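Local coordinates for monosaccharide ABC transporter substrate-binding protein, CUT2 family (Acidothermus cellulolyticus, PDB 4RU1) that binds myo-inositol in a cleft between two lobes and probably hands such solutes to an ABC-type sugar transporter, at residues 83-95 with 106-118. Sequence-based numbering, arbitrary orientation. Where two conformers were deposited one is given.
With INS (1,2,3,4,5,6-hexahydroxy-cyclohexane), chain M.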
# COMPACT_ATOMS: atom_id res chain seq x y z
N THR A 83 2.83 9.67 3.93
CA THR A 83 2.24 8.39 4.40
C THR A 83 2.29 8.29 5.94
O THR A 83 3.20 8.85 6.56
CB THR A 83 2.95 7.18 3.78
OG1 THR A 83 4.27 7.11 4.34
CG2 THR A 83 3.04 7.34 2.31
N ILE A 84 1.32 7.64 6.57
CA ILE A 84 1.25 7.62 8.03
C ILE A 84 1.08 6.15 8.50
O ILE A 84 0.12 5.78 9.13
CB ILE A 84 0.10 8.47 8.60
CG1 ILE A 84 -0.07 9.77 7.84
CG2 ILE A 84 0.32 8.71 10.08
CD1 ILE A 84 -1.26 10.57 8.22
N PRO A 85 2.15 5.33 8.34
CA PRO A 85 2.09 3.97 8.82
C PRO A 85 2.15 3.86 10.34
O PRO A 85 1.79 2.88 10.93
CB PRO A 85 3.30 3.31 8.15
CG PRO A 85 4.29 4.45 8.00
CD PRO A 85 3.36 5.58 7.55
N ASP A 86 2.80 4.82 10.99
CA ASP A 86 3.01 4.79 12.46
C ASP A 86 2.53 6.13 13.00
O ASP A 86 3.33 7.06 13.17
CB ASP A 86 4.52 4.61 12.68
CG ASP A 86 4.91 4.41 14.13
OD1 ASP A 86 4.10 4.65 15.06
OD2 ASP A 86 6.09 4.02 14.29
N PRO A 87 1.23 6.29 13.26
CA PRO A 87 0.67 7.58 13.69
C PRO A 87 1.35 8.17 14.94
O PRO A 87 1.74 9.33 14.88
CB PRO A 87 -0.83 7.27 13.87
CG PRO A 87 -1.04 6.12 12.88
CD PRO A 87 0.17 5.29 13.04
N PRO A 88 1.62 7.36 16.00
CA PRO A 88 2.27 8.02 17.17
C PRO A 88 3.56 8.74 16.80
O PRO A 88 3.90 9.78 17.38
CB PRO A 88 2.60 6.83 18.09
CG PRO A 88 1.54 5.82 17.76
CD PRO A 88 1.44 5.91 16.25
N ALA A 89 4.32 8.14 15.86
CA ALA A 89 5.64 8.65 15.51
C ALA A 89 5.62 9.82 14.54
O ALA A 89 6.62 10.57 14.42
CB ALA A 89 6.47 7.53 14.94
N LEU A 90 4.47 10.03 13.86
CA LEU A 90 4.41 10.93 12.70
C LEU A 90 3.43 12.05 12.83
O LEU A 90 3.64 13.09 12.25
CB LEU A 90 4.03 10.15 11.44
CG LEU A 90 5.15 9.21 11.01
CD1 LEU A 90 4.62 8.20 9.99
CD2 LEU A 90 6.41 9.91 10.50
N ILE A 91 2.35 11.85 13.59
CA ILE A 91 1.33 12.90 13.81
C ILE A 91 1.85 14.24 14.33
O ILE A 91 1.54 15.27 13.77
CB ILE A 91 0.09 12.42 14.63
CG1 ILE A 91 -0.63 11.26 13.90
CG2 ILE A 91 -0.89 13.55 14.83
CD1 ILE A 91 -1.23 11.57 12.57
N PRO A 92 2.76 14.20 15.32
CA PRO A 92 3.28 15.50 15.83
C PRO A 92 3.99 16.31 14.72
O PRO A 92 3.74 17.51 14.60
CB PRO A 92 4.27 15.04 16.89
CG PRO A 92 3.90 13.66 17.30
CD PRO A 92 3.37 13.05 16.01
N ALA A 93 4.80 15.65 13.88
CA ALA A 93 5.49 16.37 12.80
C ALA A 93 4.49 16.84 11.76
O ALA A 93 4.62 17.91 11.18
CB ALA A 93 6.57 15.50 12.14
N ILE A 94 3.44 16.06 11.52
CA ILE A 94 2.45 16.52 10.57
C ILE A 94 1.72 17.77 11.10
O ILE A 94 1.60 18.77 10.37
CB ILE A 94 1.46 15.38 10.11
CG1 ILE A 94 2.20 14.23 9.42
CG2 ILE A 94 0.38 15.98 9.25
CD1 ILE A 94 1.45 12.94 9.27
N LYS A 95 1.35 17.72 12.40
CA LYS A 95 0.73 18.90 13.03
C LYS A 95 1.62 20.10 12.95
O LYS A 95 1.15 21.21 12.68
CB LYS A 95 0.42 18.63 14.46
CG LYS A 95 -0.76 17.67 14.56
CD LYS A 95 -1.09 17.43 16.03
CE LYS A 95 -2.35 16.59 16.21
NZ LYS A 95 -2.50 15.97 17.57
N ALA A 106 -2.48 13.30 2.89
CA ALA A 106 -2.00 11.98 3.34
C ALA A 106 -2.40 10.94 2.32
O ALA A 106 -3.35 11.14 1.55
CB ALA A 106 -2.43 11.64 4.73
N PHE A 107 -1.64 9.87 2.20
CA PHE A 107 -1.97 8.88 1.24
C PHE A 107 -1.36 7.55 1.66
O PHE A 107 -0.45 7.49 2.52
CB PHE A 107 -1.57 9.28 -0.21
CG PHE A 107 -0.09 9.23 -0.46
CD1 PHE A 107 0.75 10.22 -0.01
CD2 PHE A 107 0.42 8.23 -1.26
CE1 PHE A 107 2.14 10.17 -0.24
CE2 PHE A 107 1.80 8.15 -1.46
CZ PHE A 107 2.62 9.13 -1.00
N ASN A 108 -1.93 6.46 1.14
CA ASN A 108 -1.45 5.10 1.22
C ASN A 108 -1.59 4.45 2.63
O ASN A 108 -2.12 3.33 2.72
CB ASN A 108 -0.03 4.93 0.78
CG ASN A 108 0.39 3.49 0.82
OD1 ASN A 108 1.07 3.08 1.76
ND2 ASN A 108 -0.01 2.70 -0.13
N ALA A 109 -1.11 5.11 3.68
CA ALA A 109 -1.23 4.61 5.03
C ALA A 109 -1.72 5.68 5.94
O ALA A 109 -1.25 6.79 5.87
CB ALA A 109 0.07 4.09 5.53
N GLY A 110 -2.58 5.30 6.89
CA GLY A 110 -3.11 6.18 7.94
C GLY A 110 -4.54 6.67 7.71
O GLY A 110 -4.85 7.76 8.11
N ILE A 111 -5.39 5.88 7.07
CA ILE A 111 -6.71 6.34 6.70
C ILE A 111 -7.54 6.74 7.97
O ILE A 111 -8.34 7.62 7.89
CB ILE A 111 -7.47 5.28 5.86
CG1 ILE A 111 -8.76 5.88 5.28
CG2 ILE A 111 -7.82 4.02 6.71
CD1 ILE A 111 -9.43 4.99 4.27
N ASP A 112 -7.29 6.07 9.11
CA ASP A 112 -7.98 6.35 10.40
C ASP A 112 -7.42 7.57 11.18
O ASP A 112 -8.05 8.07 12.14
CB ASP A 112 -7.87 5.11 11.31
CG ASP A 112 -8.37 3.81 10.64
OD1 ASP A 112 -9.44 3.82 9.98
OD2 ASP A 112 -7.68 2.77 10.83
N GLN A 113 -6.25 8.05 10.80
CA GLN A 113 -5.52 9.07 11.57
C GLN A 113 -5.22 10.39 10.85
O GLN A 113 -4.68 11.32 11.45
CB GLN A 113 -4.22 8.46 12.04
CG GLN A 113 -4.42 7.30 12.98
CD GLN A 113 -4.55 5.96 12.31
OE1 GLN A 113 -4.19 5.77 11.12
NE2 GLN A 113 -5.03 5.00 13.07
N TRP A 114 -5.49 10.50 9.55
CA TRP A 114 -5.05 11.69 8.84
C TRP A 114 -5.85 12.91 9.28
O TRP A 114 -5.31 13.99 9.36
CB TRP A 114 -5.15 11.54 7.29
CG TRP A 114 -6.51 11.32 6.81
CD1 TRP A 114 -7.14 10.15 6.72
CD2 TRP A 114 -7.47 12.33 6.43
NE1 TRP A 114 -8.43 10.33 6.31
CE2 TRP A 114 -8.64 11.67 6.06
CE3 TRP A 114 -7.40 13.71 6.23
CZ2 TRP A 114 -9.78 12.37 5.66
CZ3 TRP A 114 -8.51 14.38 5.88
CH2 TRP A 114 -9.67 13.73 5.56
N LYS A 115 -7.13 12.79 9.54
CA LYS A 115 -7.95 13.97 9.78
C LYS A 115 -7.56 14.67 11.04
O LYS A 115 -7.42 15.94 11.01
CB LYS A 115 -9.42 13.56 9.82
CG LYS A 115 -10.34 14.67 9.46
CD LYS A 115 -11.74 14.14 9.31
CE LYS A 115 -12.65 15.34 9.09
NZ LYS A 115 -14.03 14.87 8.80
N GLU A 116 -7.24 13.92 12.09
CA GLU A 116 -6.81 14.52 13.38
C GLU A 116 -5.55 15.36 13.21
O GLU A 116 -5.33 16.28 13.99
CB GLU A 116 -6.47 13.46 14.45
CG GLU A 116 -7.32 12.20 14.65
CD GLU A 116 -6.48 10.91 14.76
OE1 GLU A 116 -5.23 10.99 14.77
OE2 GLU A 116 -7.05 9.79 14.81
N SER A 117 -4.69 14.96 12.26
CA SER A 117 -3.41 15.59 12.03
C SER A 117 -3.53 16.99 11.42
O SER A 117 -2.57 17.79 11.49
CB SER A 117 -2.47 14.72 11.15
OG SER A 117 -2.81 14.84 9.77
N GLY A 118 -4.70 17.33 10.87
CA GLY A 118 -4.87 18.57 10.06
C GLY A 118 -4.60 18.43 8.57
O GLY A 118 -4.70 19.36 7.84
C1 INS M . 1.44 -2.05 -0.06
C2 INS M . 2.68 -2.91 0.14
C3 INS M . 3.88 -2.01 0.45
C4 INS M . 3.61 -1.04 1.58
C5 INS M . 2.41 -0.18 1.31
C6 INS M . 1.18 -0.98 1.00
O1 INS M . 0.26 -2.83 -0.29
O2 INS M . 2.43 -3.70 1.31
O3 INS M . 4.95 -2.90 0.82
O4 INS M . 4.77 -0.21 1.83
O5 INS M . 2.07 0.66 2.44
O6 INS M . 0.07 -0.11 0.61
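Ile84 and Gly110 bring the two backbones to 4.6 Å between their CA atoms, and Ile84 N donates to Ala109 O (2.8 Å). The glycine's bare CA lies close against Ile84 O. Further along, Lys95 comes abreast of Ser117, laying its extended aliphatic chain over the carbonyls of Glu116 and Ser117. Pro87 CG meets the amide carbon of Gln113, CD, at 3.6 Å, the bend at chi2 (89°) folding the glutamine against the proline ring. Ile91 CD1 and Ile94 CG2 both pack on Ser117 CB, whose OG turns back to Trp114 O (2.7 Å). The arrangement illustrates the beta-alpha-beta crossover of a periplasmic binding protein: strand 79-82, helix 87-99 and parallel strand 104-107, with ligand-binding loops at the strands' C-terminal ends. There Thr83 CG2 sits over one face of the Phe107 ring, a CH-pi contact 4.0 Å from the centroid, while its OG1 is hydrogen-bonded to His28 and Glu65. With CG anti to the backbone N (chi1 -177°), the Asn108 amide reaches the ligand, OD1 accepting from inositol O5 (2.7 Å) and ND2 donating to O6. A leucine in its place would probably leave both hydroxyls without these partners, and Glu256 without the ND2 bond.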